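Local coordinates for sortase family protein (Clostridium perfringens, PDB 4D70), which acts as a class D sortase, a cysteine transpeptidase that probably cleaves sorting signals of secreted proteins and joins them to the cell wall, at residues A[62-67]-A[127-132]; A[82-87]-A[104-109]; A[98-103]-A[161-166]; A[144-149]-A[177-182]. All coordinates share one frame; numbering follows the deposited sequence.

Contact 1 of 4, residues A[62-67]-A[127-132]; sequences ALIDIE and DEIKIT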
loop_
_atom_site.group_PDB
_atom_site.type_symbol
_atom_site.label_atom_id
_atom_site.label_comp_id
_atom_site.label_asym_id
_atom_site.label_seq_id
_atom_site.Cartn_x
_atom_site.Cartn_y
_atom_site.Cartn_z
ATOM N N ALA A 62 -6.309 5.257 -0.295
ATOM C CA ALA A 62 -5.280 6.080 -0.902
ATOM C C ALA A 62 -5.105 5.633 -2.339
ATOM O O ALA A 62 -5.424 4.498 -2.712
ATOM C CB ALA A 62 -3.933 5.916 -0.151
ATOM N N LEU A 63 -4.516 6.512 -3.102
ATOM C CA LEU A 63 -3.985 6.176 -4.363
ATOM C C LEU A 63 -2.490 5.900 -4.202
ATOM O O LEU A 63 -1.811 6.459 -3.342
ATOM C CB LEU A 63 -4.105 7.378 -5.317
ATOM C CG LEU A 63 -5.534 7.915 -5.625
ATOM C CD1 LEU A 63 -5.396 9.086 -6.595
ATOM C CD2 LEU A 63 -6.465 6.851 -6.209
ATOM N N ILE A 64 -2.010 5.034 -5.028
ATOM C CA ILE A 64 -0.591 4.752 -5.139
ATOM C C ILE A 64 -0.141 4.953 -6.574
ATOM O O ILE A 64 -0.723 4.420 -7.530
ATOM C CB ILE A 64 -0.262 3.331 -4.634
ATOM C CG1 ILE A 64 1.256 3.048 -4.734
ATOM C CG2 ILE A 64 -1.040 2.244 -5.414
ATOM C CD1 ILE A 64 1.714 1.887 -3.856
ATOM N N ASP A 65 0.933 5.712 -6.738
ATOM C CA ASP A 65 1.600 5.889 -8.026
ATOM C C ASP A 65 3.074 5.610 -7.888
ATOM O O ASP A 65 3.731 6.162 -7.015
ATOM C CB ASP A 65 1.417 7.340 -8.491
ATOM C CG ASP A 65 -0.026 7.665 -8.765
ATOM O OD1 ASP A 65 -0.483 7.281 -9.865
ATOM O OD2 ASP A 65 -0.718 8.180 -7.856
ATOM N N ILE A 66 3.570 4.686 -8.699
ATOM C CA ILE A 66 4.985 4.391 -8.812
ATOM C C ILE A 66 5.430 4.508 -10.268
ATOM O O ILE A 66 5.268 3.585 -11.078
ATOM C CB ILE A 66 5.311 2.983 -8.326
ATOM C CG1 ILE A 66 4.616 2.736 -6.954
ATOM C CG2 ILE A 66 6.770 2.838 -8.241
ATOM C CD1 ILE A 66 4.825 1.347 -6.444
ATOM N N GLU A 67 5.985 5.660 -10.582
ATOM C CA GLU A 67 6.281 6.023 -11.963
ATOM C C GLU A 67 7.204 4.997 -12.588
ATOM O O GLU A 67 7.005 4.635 -13.726
ATOM C CB GLU A 67 6.902 7.433 -12.055
ATOM C CG GLU A 67 6.007 8.568 -11.540
ATOM C CD GLU A 67 4.616 8.585 -12.168
ATOM O OE1 GLU A 67 4.558 8.348 -13.415
ATOM O OE2 GLU A 67 3.604 8.823 -11.415
ATOM N N ASP A 127 14.114 5.112 -5.647
ATOM C CA ASP A 127 12.895 5.318 -6.415
ATOM C C ASP A 127 11.813 5.790 -5.505
ATOM O O ASP A 127 11.799 5.516 -4.257
ATOM C CB ASP A 127 12.437 4.047 -7.098
ATOM C CG ASP A 127 13.344 3.657 -8.266
ATOM O OD1 ASP A 127 14.051 4.555 -8.741
ATOM O OD2 ASP A 127 13.398 2.454 -8.622
ATOM N N GLU A 128 10.911 6.529 -6.080
ATOM C CA GLU A 128 9.833 7.151 -5.319
ATOM C C GLU A 128 8.491 6.396 -5.426
ATOM O O GLU A 128 8.151 5.863 -6.491
ATOM C CB GLU A 128 9.612 8.583 -5.844
ATOM C CG GLU A 128 9.262 9.613 -4.796
ATOM C CD GLU A 128 9.423 11.056 -5.322
ATOM O OE1 GLU A 128 10.547 11.562 -5.466
ATOM O OE2 GLU A 128 8.424 11.675 -5.649
ATOM N N ILE A 129 7.739 6.421 -4.312
ATOM C CA ILE A 129 6.406 5.905 -4.209
ATOM C C ILE A 129 5.536 7.046 -3.685
ATOM O O ILE A 129 5.725 7.546 -2.576
ATOM C CB ILE A 129 6.271 4.701 -3.242
ATOM C CG1 ILE A 129 7.137 3.485 -3.729
ATOM C CG2 ILE A 129 4.839 4.250 -3.107
ATOM C CD1 ILE A 129 7.415 2.529 -2.589
ATOM N N LYS A 130 4.568 7.418 -4.476
ATOM C CA LYS A 130 3.642 8.493 -4.124
ATOM C C LYS A 130 2.303 7.949 -3.625
ATOM O O LYS A 130 1.666 7.161 -4.275
ATOM C CB LYS A 130 3.433 9.414 -5.340
ATOM C CG LYS A 130 2.478 10.601 -5.092
ATOM C CD LYS A 130 1.988 11.200 -6.409
ATOM C CE LYS A 130 3.057 11.939 -7.157
ATOM N NZ LYS A 130 2.494 12.268 -8.497
ATOM N N ILE A 131 1.895 8.406 -2.458
ATOM C CA ILE A 131 0.695 7.946 -1.791
ATOM C C ILE A 131 -0.176 9.169 -1.540
ATOM O O ILE A 131 0.237 10.112 -0.866
ATOM C CB ILE A 131 0.955 7.250 -0.469
ATOM C CG1 ILE A 131 1.950 6.091 -0.666
ATOM C CG2 ILE A 131 -0.369 6.737 0.129
ATOM C CD1 ILE A 131 1.444 4.897 -1.471
ATOM N N THR A 132 -1.377 9.136 -2.127
ATOM C CA THR A 132 -2.328 10.287 -2.061
ATOM C C THR A 132 -3.543 9.904 -1.299
ATOM O O THR A 132 -4.274 8.966 -1.690
ATOM C CB THR A 132 -2.727 10.667 -3.487
ATOM O OG1 THR A 132 -1.528 10.922 -4.204
ATOM C CG2 THR A 132 -3.580 11.895 -3.501
HETATM O O HOH W 1 -0.657 8.729 -5.352
HETATM O O HOH W 2 6.448 7.522 -8.372
#
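Leu63 and Thr132 face each other on two antiparallel strands and exchange two backbone hydrogen bonds. Leu63 N reaches Thr132 O at 2.8 Å, and Thr132 N returns to Leu63 O at 3.0 Å. Asp65 and Lys130 pair in the same way. Between them Ile64 and Ile131 form a non-hydrogen-bonded pair. Here the strands touch through CA-H...O contacts, with Ile131 CA 3.3 Å from Leu63 O.

The apolar contacts lie on the face of Ile64 and Ile131. Ile64, Ile129 and Ile131 lie alongside one another and point the same way. Ile64 CG1 is anti to the backbone N (chi1 -179°) and lies 3.8 Å from Ile131 CD1. Beyond it, Ile64 CD1 is 4.0 Å from Ile129 CG2. The other branch of Ile131, CG2, meets Ala62 CB at 3.7 Å.

The opposite face, that of Asp65 and Thr132, is bridged by water. A water lies 2.6 Å from Asp65 OD2 and within bonding distance of Lys130 O and Thr132 OG1. It has more acceptors near it than protons, so its bonds are probably shared. Asp65 OD1 is taken by His72. Where the ladder ends, a second water accepts from Glu67 N and donates to Glu128 O.

The two faces thus differ in chemistry. The isoleucines pack inward, where Ile129 and Ile131 meet Met165, while the other face mixes Leu63, which packs on Phe41, with the water-linked Asp65 and Thr132.

Contact 2 of 4, residues A[82-87]-A[104-109]; sequences DVLENN and SIAGHR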
loop_
_atom_site.group_PDB
_atom_site.type_symbol
_atom_site.label_atom_id
_atom_site.label_comp_id
_atom_site.label_asym_id
_atom_site.label_seq_id
_atom_site.Cartn_x
_atom_site.Cartn_y
_atom_site.Cartn_z
ATOM N N ASP A 82 -10.141 -12.020 0.747
ATOM C CA ASP A 82 -11.179 -11.381 -0.012
ATOM C C ASP A 82 -10.769 -10.043 -0.564
ATOM O O ASP A 82 -11.138 -9.699 -1.675
ATOM C CB ASP A 82 -12.432 -11.189 0.842
ATOM C CG ASP A 82 -13.247 -12.440 0.976
ATOM O OD1 ASP A 82 -12.761 -13.572 0.662
ATOM O OD2 ASP A 82 -14.408 -12.253 1.404
ATOM N N VAL A 83 -10.065 -9.247 0.233
ATOM C CA VAL A 83 -9.625 -7.932 -0.234
ATOM C C VAL A 83 -8.575 -8.113 -1.306
ATOM O O VAL A 83 -8.688 -7.580 -2.412
ATOM C CB VAL A 83 -9.071 -7.065 0.925
ATOM C CG1 VAL A 83 -8.398 -5.817 0.364
ATOM C CG2 VAL A 83 -10.210 -6.683 1.894
ATOM N N LEU A 84 -7.570 -8.919 -0.971
ATOM C CA LEU A 84 -6.408 -9.068 -1.819
ATOM C C LEU A 84 -6.680 -9.757 -3.145
ATOM O O LEU A 84 -5.869 -9.646 -4.046
ATOM C CB LEU A 84 -5.305 -9.806 -1.096
ATOM C CG LEU A 84 -4.823 -9.060 0.156
ATOM C CD1 LEU A 84 -3.876 -9.954 0.911
ATOM C CD2 LEU A 84 -4.196 -7.714 -0.203
ATOM N N GLU A 85 -7.828 -10.409 -3.278
ATOM C CA GLU A 85 -8.207 -10.977 -4.545
ATOM C C GLU A 85 -8.365 -9.872 -5.572
ATOM O O GLU A 85 -7.962 -10.020 -6.723
ATOM C CB GLU A 85 -9.497 -11.752 -4.401
ATOM C CG GLU A 85 -9.782 -12.676 -5.571
ATOM C CD GLU A 85 -10.837 -13.710 -5.215
ATOM O OE1 GLU A 85 -11.844 -13.322 -4.568
ATOM O OE2 GLU A 85 -10.676 -14.898 -5.582
ATOM N N ASN A 86 -8.914 -8.739 -5.148
ATOM C CA ASN A 86 -9.176 -7.642 -6.079
ATOM C C ASN A 86 -8.305 -6.426 -5.992
ATOM O O ASN A 86 -8.237 -5.654 -6.940
ATOM C CB ASN A 86 -10.599 -7.226 -5.888
ATOM C CG ASN A 86 -11.537 -8.241 -6.475
ATOM O OD1 ASN A 86 -11.473 -8.513 -7.668
ATOM N ND2 ASN A 86 -12.344 -8.860 -5.643
ATOM N N ASN A 87 -7.665 -6.222 -4.851
ATOM C CA ASN A 87 -6.918 -5.002 -4.678
ATOM C C ASN A 87 -5.638 -5.220 -3.928
ATOM O O ASN A 87 -5.454 -6.194 -3.220
ATOM C CB ASN A 87 -7.738 -3.999 -3.890
ATOM C CG ASN A 87 -8.838 -3.351 -4.691
ATOM O OD1 ASN A 87 -10.026 -3.474 -4.356
ATOM N ND2 ASN A 87 -8.479 -2.612 -5.680
ATOM N N SER A 104 1.869 -0.206 5.862
ATOM C CA SER A 104 2.153 -1.464 5.230
ATOM C C SER A 104 1.074 -1.970 4.301
ATOM O O SER A 104 -0.120 -1.916 4.596
ATOM C CB SER A 104 2.389 -2.530 6.271
ATOM O OG SER A 104 3.494 -2.196 7.066
ATOM N N ILE A 105 1.502 -2.399 3.125
ATOM C CA ILE A 105 0.584 -2.832 2.085
ATOM C C ILE A 105 0.951 -4.188 1.567
ATOM O O ILE A 105 2.144 -4.575 1.534
ATOM C CB ILE A 105 0.350 -1.775 1.014
ATOM C CG1 ILE A 105 1.580 -1.366 0.251
ATOM C CG2 ILE A 105 -0.191 -0.539 1.729
ATOM C CD1 ILE A 105 1.290 -0.507 -0.976
ATOM N N ALA A 106 -0.064 -4.935 1.151
ATOM C CA ALA A 106 0.116 -6.343 0.703
ATOM C C ALA A 106 -0.247 -6.394 -0.746
ATOM O O ALA A 106 -1.304 -5.890 -1.161
ATOM C CB ALA A 106 -0.793 -7.272 1.484
ATOM N N GLY A 107 0.627 -6.976 -1.529
ATOM C CA GLY A 107 0.461 -7.053 -2.953
ATOM C C GLY A 107 0.480 -8.466 -3.480
ATOM O O GLY A 107 0.883 -8.726 -4.595
ATOM N N HIS A 108 0.020 -9.371 -2.656
ATOM C CA HIS A 108 -0.081 -10.772 -3.055
ATOM C C HIS A 108 -1.234 -11.365 -2.309
ATOM O O HIS A 108 -1.613 -10.835 -1.243
ATOM C CB HIS A 108 1.191 -11.520 -2.668
ATOM C CG HIS A 108 1.373 -11.639 -1.185
ATOM N ND1 HIS A 108 1.196 -12.827 -0.501
ATOM C CD2 HIS A 108 1.775 -10.736 -0.264
ATOM C CE1 HIS A 108 1.465 -12.640 0.780
ATOM N NE2 HIS A 108 1.828 -11.380 0.945
ATOM N N ARG A 109 -1.773 -12.447 -2.864
ATOM C CA ARG A 109 -2.796 -13.246 -2.195
ATOM C C ARG A 109 -2.282 -14.677 -2.152
ATOM O O ARG A 109 -2.038 -15.277 -3.192
ATOM C CB ARG A 109 -4.107 -13.161 -2.972
ATOM C CG ARG A 109 -5.311 -13.793 -2.268
ATOM C CD ARG A 109 -6.457 -13.863 -3.248
ATOM N NE ARG A 109 -7.711 -14.338 -2.676
ATOM C CZ ARG A 109 -8.158 -15.590 -2.712
ATOM N NH1 ARG A 109 -7.454 -16.561 -3.270
ATOM N NH2 ARG A 109 -9.321 -15.872 -2.139
#
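Leu84 and Glu85 of the helix carry the contact with Ala106, His108 and Arg109. Both methyls of Leu84 reach Ala106 CB, CD2 nearer at 3.8 Å, and Leu84 CD1 also presses on His108 O at 3.2 Å. Leu84 CB is 4.0 Å from Arg109 CB, at the root of the arginine. His108 O is buried under these carbons and has no polar partner in the model.

Glu85 and Arg109 lie side by side and point the same way. The carboxylate and guanidinium planes are 2° apart and stacked, with Glu85 OE2 over the centre of the guanidinium. The salt bridge from Glu85 OE2 to Arg109 NH2 is long, 3.8 Å. The oxygen sits well out of the guanidinium plane, and no N-H points at it, so charge alone acts. Glu85 CB also touches Arg109 NE at 3.6 Å.

The next shell sets these groups in place. Arg109 has CG anti to the backbone N (chi1 -172°), and its chain stays extended as far as NE. This carries NE across the helix to Leu81 O, its hydrogen-bond partner. His108 CB points away from the helix. Its side chain touches Val168 and Cys170, and ND1 bonds Asn110 O.

The arrangement sets a short helix against a strand of the sortase beta-barrel. The nearness of His108 to Cys170 is consistent with the histidine-cysteine active site of sortases.

Contact 3 of 4, residues A[98-103]-A[161-166]; sequences GENGNF and DEKTMT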
loop_
_atom_site.group_PDB
_atom_site.type_symbol
_atom_site.label_atom_id
_atom_site.label_comp_id
_atom_site.label_asym_id
_atom_site.label_seq_id
_atom_site.Cartn_x
_atom_site.Cartn_y
_atom_site.Cartn_z
ATOM N N GLY A 98 1.524 8.648 5.684
ATOM C CA GLY A 98 2.065 9.869 6.254
ATOM C C GLY A 98 2.236 9.887 7.760
ATOM O O GLY A 98 2.818 10.826 8.288
ATOM N N GLU A 99 1.765 8.851 8.443
ATOM C CA GLU A 99 1.802 8.837 9.901
ATOM C C GLU A 99 3.102 8.287 10.438
ATOM O O GLU A 99 3.823 7.603 9.750
ATOM C CB GLU A 99 0.659 7.979 10.472
ATOM C CG GLU A 99 -0.746 8.464 10.218
ATOM C CD GLU A 99 -1.775 7.604 10.937
ATOM O OE1 GLU A 99 -1.498 6.423 11.351
ATOM O OE2 GLU A 99 -2.890 8.138 11.075
ATOM N N ASN A 100 3.393 8.600 11.687
ATOM C CA ASN A 100 4.436 7.908 12.412
ATOM C C ASN A 100 4.171 6.409 12.332
ATOM O O ASN A 100 3.030 5.967 12.390
ATOM C CB ASN A 100 4.421 8.309 13.870
ATOM C CG ASN A 100 4.692 9.771 14.077
ATOM O OD1 ASN A 100 5.496 10.373 13.413
ATOM N ND2 ASN A 100 4.061 10.315 15.064
ATOM N N GLY A 101 5.224 5.614 12.211
ATOM C CA GLY A 101 5.056 4.179 12.049
ATOM C C GLY A 101 5.260 3.782 10.607
ATOM O O GLY A 101 5.918 4.493 9.847
ATOM N N ASN A 102 4.682 2.645 10.247
ATOM C CA ASN A 102 5.082 1.961 9.020
ATOM C C ASN A 102 3.817 1.541 8.310
ATOM O O ASN A 102 3.244 0.528 8.607
ATOM C CB ASN A 102 6.006 0.817 9.416
ATOM C CG ASN A 102 6.144 -0.265 8.357
ATOM O OD1 ASN A 102 6.034 0.007 7.180
ATOM N ND2 ASN A 102 6.431 -1.482 8.779
ATOM N N PHE A 103 3.420 2.344 7.328
ATOM C CA PHE A 103 2.244 2.114 6.496
ATOM C C PHE A 103 2.559 0.903 5.603
ATOM O O PHE A 103 3.400 1.011 4.707
ATOM C CB PHE A 103 2.013 3.387 5.625
ATOM C CG PHE A 103 1.019 3.209 4.516
ATOM C CD1 PHE A 103 -0.289 2.790 4.791
ATOM C CD2 PHE A 103 1.353 3.492 3.205
ATOM C CE1 PHE A 103 -1.197 2.617 3.767
ATOM C CE2 PHE A 103 0.445 3.298 2.174
ATOM C CZ PHE A 103 -0.837 2.874 2.455
ATOM N N ASP A 161 9.121 6.405 15.899
ATOM C CA ASP A 161 10.187 7.409 15.729
ATOM C C ASP A 161 10.394 7.755 14.245
ATOM O O ASP A 161 11.021 8.772 13.965
ATOM C CB ASP A 161 11.500 6.851 16.358
ATOM C CG ASP A 161 12.660 7.864 16.384
ATOM O OD1 ASP A 161 12.385 9.001 16.752
ATOM O OD2 ASP A 161 13.843 7.539 16.032
ATOM N N GLU A 162 9.860 6.957 13.306
ATOM C CA GLU A 162 10.024 7.287 11.890
ATOM C C GLU A 162 8.707 7.240 11.137
ATOM O O GLU A 162 7.693 6.925 11.711
ATOM C CB GLU A 162 11.023 6.335 11.268
ATOM C CG GLU A 162 12.400 6.500 11.866
ATOM C CD GLU A 162 13.406 5.497 11.345
ATOM O OE1 GLU A 162 12.984 4.510 10.697
ATOM O OE2 GLU A 162 14.605 5.723 11.618
ATOM N N LYS A 163 8.712 7.668 9.855
ATOM C CA LYS A 163 7.532 7.622 9.024
ATOM C C LYS A 163 7.948 6.857 7.803
ATOM O O LYS A 163 8.700 7.389 6.983
ATOM C CB LYS A 163 7.038 9.058 8.646
ATOM C CG LYS A 163 6.507 9.879 9.847
ATOM C CD LYS A 163 6.145 11.300 9.447
ATOM C CE LYS A 163 5.599 12.223 10.559
ATOM N NZ LYS A 163 4.260 11.690 10.866
ATOM N N THR A 164 7.508 5.600 7.695
ATOM C CA THR A 164 7.963 4.684 6.675
ATOM C C THR A 164 6.823 3.929 6.121
ATOM O O THR A 164 5.681 4.094 6.539
ATOM C CB THR A 164 8.981 3.635 7.227
ATOM O OG1 THR A 164 8.340 2.786 8.212
ATOM C CG2 THR A 164 10.160 4.281 7.842
ATOM N N MET A 165 7.108 3.191 5.053
ATOM C CA MET A 165 6.118 2.347 4.455
ATOM C C MET A 165 6.762 1.086 3.971
ATOM O O MET A 165 7.979 0.998 3.865
ATOM C CB MET A 165 5.308 2.981 3.301
ATOM C CG MET A 165 6.066 3.257 2.027
ATOM S SD MET A 165 4.977 3.697 0.666
ATOM C CE MET A 165 4.212 2.128 0.299
ATOM N N THR A 166 5.903 0.083 3.717
ATOM C CA THR A 166 6.365 -1.279 3.392
ATOM C C THR A 166 5.430 -1.873 2.379
ATOM O O THR A 166 4.236 -1.712 2.484
ATOM C CB THR A 166 6.339 -2.208 4.650
ATOM O OG1 THR A 166 7.222 -1.680 5.667
ATOM C CG2 THR A 166 6.851 -3.659 4.327
HETATM O O HOH W 3 4.401 6.555 7.155
HETATM O O HOH W 4 9.241 0.643 6.548
#
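Gly101, Asn102 and Phe103 run parallel to Lys163, Thr164 and Met165, the two strand axes lying at 35° to each other. Four backbone bonds join them, among them Gly101 N to Glu162 O at 2.8 Å and Thr166 N to Phe103 O, also at 2.8 Å.

Lys163 bends at its last torsion (chi4 -70°) and NZ grips two oxygens. It meets Gly98 O at 3.1 Å in the carbonyl plane, on a lone pair. It meets Asn100 OD1, also at 3.1 Å, from above the amide plane. On the face of Asn102, Thr166 OG1 donates to Asn102 OD1 at 2.6 Å. Asn102 ND2 bonds Val155 O and Asn157 O, so both ends of the amide are held. A water links Thr164 OG1 with Met165 O and reaches Asn102 OD1 weakly. Phe103 and Met165 lie side by side on the other face, with Phe103 CD2 4.0 Å from Met165 CB. There they join Ile131.

A second water ties Glu99 O, just before strand 101-109, to Thr164 O. Such a parallel pair within an otherwise largely antiparallel sheet belongs to the sortase beta-barrel.

Contact 4 of 4, residues A[144-149]-A[177-182]; sequences EIFVTS and RYIVKA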
loop_
_atom_site.group_PDB
_atom_site.type_symbol
_atom_site.label_atom_id
_atom_site.label_comp_id
_atom_site.label_asym_id
_atom_site.label_seq_id
_atom_site.Cartn_x
_atom_site.Cartn_y
_atom_site.Cartn_z
ATOM N N GLU A 144 15.288 0.370 1.396
ATOM C CA GLU A 144 15.606 -1.004 1.750
ATOM C C GLU A 144 14.786 -1.960 0.904
ATOM O O GLU A 144 13.575 -1.761 0.704
ATOM C CB GLU A 144 15.322 -1.172 3.297
ATOM C CG GLU A 144 15.376 -2.606 3.772
ATOM C CD GLU A 144 15.425 -2.709 5.301
ATOM O OE1 GLU A 144 14.863 -1.821 5.922
ATOM O OE2 GLU A 144 16.148 -3.607 5.832
ATOM N N ILE A 145 15.446 -2.987 0.385
ATOM C CA ILE A 145 14.845 -4.085 -0.357
ATOM C C ILE A 145 15.421 -5.393 0.133
ATOM O O ILE A 145 16.631 -5.559 0.180
ATOM C CB ILE A 145 15.100 -3.966 -1.857
ATOM C CG1 ILE A 145 14.545 -2.644 -2.353
ATOM C CG2 ILE A 145 14.375 -5.039 -2.639
ATOM C CD1 ILE A 145 14.983 -2.313 -3.766
ATOM N N PHE A 146 14.564 -6.322 0.507
ATOM C CA PHE A 146 15.086 -7.590 0.973
ATOM C C PHE A 146 14.090 -8.732 0.851
ATOM O O PHE A 146 12.893 -8.514 0.598
ATOM C CB PHE A 146 15.642 -7.495 2.393
ATOM C CG PHE A 146 14.590 -7.178 3.440
ATOM C CD1 PHE A 146 14.298 -5.895 3.736
ATOM C CD2 PHE A 146 13.969 -8.192 4.164
ATOM C CE1 PHE A 146 13.389 -5.573 4.732
ATOM C CE2 PHE A 146 13.057 -7.895 5.122
ATOM C CZ PHE A 146 12.765 -6.570 5.428
ATOM N N VAL A 147 14.619 -9.950 0.968
ATOM C CA VAL A 147 13.802 -11.161 0.870
ATOM C C VAL A 147 13.785 -11.793 2.250
ATOM O O VAL A 147 14.798 -11.833 2.907
ATOM C CB VAL A 147 14.451 -12.173 -0.080
ATOM C CG1 VAL A 147 13.636 -13.468 -0.131
ATOM C CG2 VAL A 147 14.521 -11.582 -1.480
ATOM N N THR A 148 12.663 -12.301 2.654
ATOM C CA THR A 148 12.500 -12.882 3.957
ATOM C C THR A 148 11.486 -14.012 3.881
ATOM O O THR A 148 10.939 -14.302 2.800
ATOM C CB THR A 148 12.114 -11.814 5.030
ATOM O OG1 THR A 148 12.253 -12.398 6.312
ATOM C CG2 THR A 148 10.664 -11.343 4.904
ATOM N N SER A 149 11.208 -14.655 5.014
ATOM C CA SER A 149 10.186 -15.706 5.038
ATOM C C SER A 149 8.785 -15.213 5.209
ATOM O O SER A 149 8.541 -14.128 5.743
ATOM C CB SER A 149 10.484 -16.750 6.157
ATOM O OG SER A 149 10.245 -16.180 7.414
ATOM N N ARG A 177 9.102 -13.962 0.731
ATOM C CA ARG A 177 8.470 -12.651 0.664
ATOM C C ARG A 177 9.454 -11.620 0.225
ATOM O O ARG A 177 10.578 -11.581 0.721
ATOM C CB ARG A 177 7.853 -12.256 2.011
ATOM C CG ARG A 177 6.738 -13.225 2.459
ATOM C CD ARG A 177 5.618 -13.308 1.445
ATOM N NE ARG A 177 4.604 -14.343 1.756
ATOM C CZ ARG A 177 4.499 -15.537 1.162
ATOM N NH1 ARG A 177 5.363 -15.953 0.228
ATOM N NH2 ARG A 177 3.518 -16.342 1.515
ATOM N N TYR A 178 9.037 -10.779 -0.695
ATOM C CA TYR A 178 9.892 -9.726 -1.226
ATOM C C TYR A 178 9.361 -8.449 -0.572
ATOM O O TYR A 178 8.150 -8.138 -0.638
ATOM C CB TYR A 178 9.734 -9.669 -2.738
ATOM C CG TYR A 178 10.717 -8.757 -3.447
ATOM C CD1 TYR A 178 11.935 -9.242 -3.880
ATOM C CD2 TYR A 178 10.396 -7.452 -3.751
ATOM C CE1 TYR A 178 12.826 -8.431 -4.561
ATOM C CE2 TYR A 178 11.312 -6.607 -4.423
ATOM C CZ TYR A 178 12.480 -7.104 -4.841
ATOM O OH TYR A 178 13.359 -6.292 -5.505
ATOM N N ILE A 179 10.250 -7.744 0.086
ATOM C CA ILE A 179 9.943 -6.575 0.906
ATOM C C ILE A 179 10.596 -5.320 0.344
ATOM O O ILE A 179 11.784 -5.248 0.189
ATOM C CB ILE A 179 10.457 -6.793 2.335
ATOM C CG1 ILE A 179 10.028 -8.192 2.892
ATOM C CG2 ILE A 179 10.004 -5.669 3.247
ATOM C CD1 ILE A 179 8.538 -8.437 2.890
ATOM N N VAL A 180 9.804 -4.277 0.159
ATOM C CA VAL A 180 10.273 -2.963 -0.213
ATOM C C VAL A 180 9.878 -2.020 0.914
ATOM O O VAL A 180 8.691 -1.921 1.229
ATOM C CB VAL A 180 9.613 -2.541 -1.527
ATOM C CG1 VAL A 180 10.046 -1.144 -1.918
ATOM C CG2 VAL A 180 10.014 -3.479 -2.670
ATOM N N LYS A 181 10.858 -1.320 1.465
ATOM C CA LYS A 181 10.635 -0.302 2.476
ATOM C C LYS A 181 11.086 1.048 1.969
ATOM O O LYS A 181 12.058 1.150 1.171
ATOM C CB LYS A 181 11.375 -0.656 3.777
ATOM C CG LYS A 181 10.696 -1.904 4.469
ATOM C CD LYS A 181 11.269 -2.155 5.867
ATOM C CE LYS A 181 10.474 -3.187 6.683
ATOM N NZ LYS A 181 9.253 -2.587 7.303
ATOM N N ALA A 182 10.423 2.083 2.459
ATOM C CA ALA A 182 10.630 3.418 1.956
ATOM C C ALA A 182 10.348 4.377 3.132
ATOM O O ALA A 182 9.526 4.089 4.016
ATOM C CB ALA A 182 9.697 3.674 0.792
#
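Arg177 N donates to Thr148 O at 2.8 Å, in a nearly straight bond (174° at the hydrogen). Thr148 N answers by bonding Arg177 O. Ile179 N and Phe146 O are likewise 2.8 Å apart, and Phe146 N bonds Ile179 O. At the far end Lys181 N binds Glu144 O, but the return bond from Glu144 N is weak.

The ring of Phe146 lies flat over Ile179. Ile179 CB sits 3.9 Å from the ring centroid, only 10° off the normal, which makes a CH-pi contact. Phe146 CG is placed between the backbone N and the carbonyl carbon (chi1 65°), and this folds the ring back over the neighbouring strand. Lys181 CD approaches the ring edge, 4.2 Å from Phe146 CE1. On the same face of the sheet, Thr148 CG2 lies 3.8 Å from Ile179 CG1.

These are antiparallel neighbours in the sortase beta-barrel. Arg177 also touches His108 and Cys170, consistent with the arginine of the sortase active site, and its NH1 bonds Gly174 O.

Lys181 runs beside Glu144, with its CD 3.6 Å from Glu144 OE1. Its NZ goes elsewhere, to Thr166 OG1 and Val155 O. On the other face Ile145 and Tyr178 cross obliquely. Ile145 CG2 touches Tyr178 OH at 3.3 Å, and Val147 CG2 lies near Tyr178 CD1.

All four contacts reach one curled sheet; contact 2 sets a helix against it. Contact 1 meets contact 3 in the core, where Ile129 CG2 is 3.8 Å from Met165 SD. Contacts 2 and 3 share strand 101-109, and Ile105 N probably bonds Thr166 O at 2.9 Å. Contact 3 joins contact 4 where Met165 N probably bonds Ala182 O at 2.8 Å. The centres of contacts 2 and 4 are about 16 Å apart, yet His108 CE1 comes within 3.7 Å of Arg177 NE. Both residues touch Cys170, which probably marks the active site. The centre of contact 1 is about 17 Å from that of contact 4, and Ile129 CD1 packs on Ala182 CB at 4.2 Å.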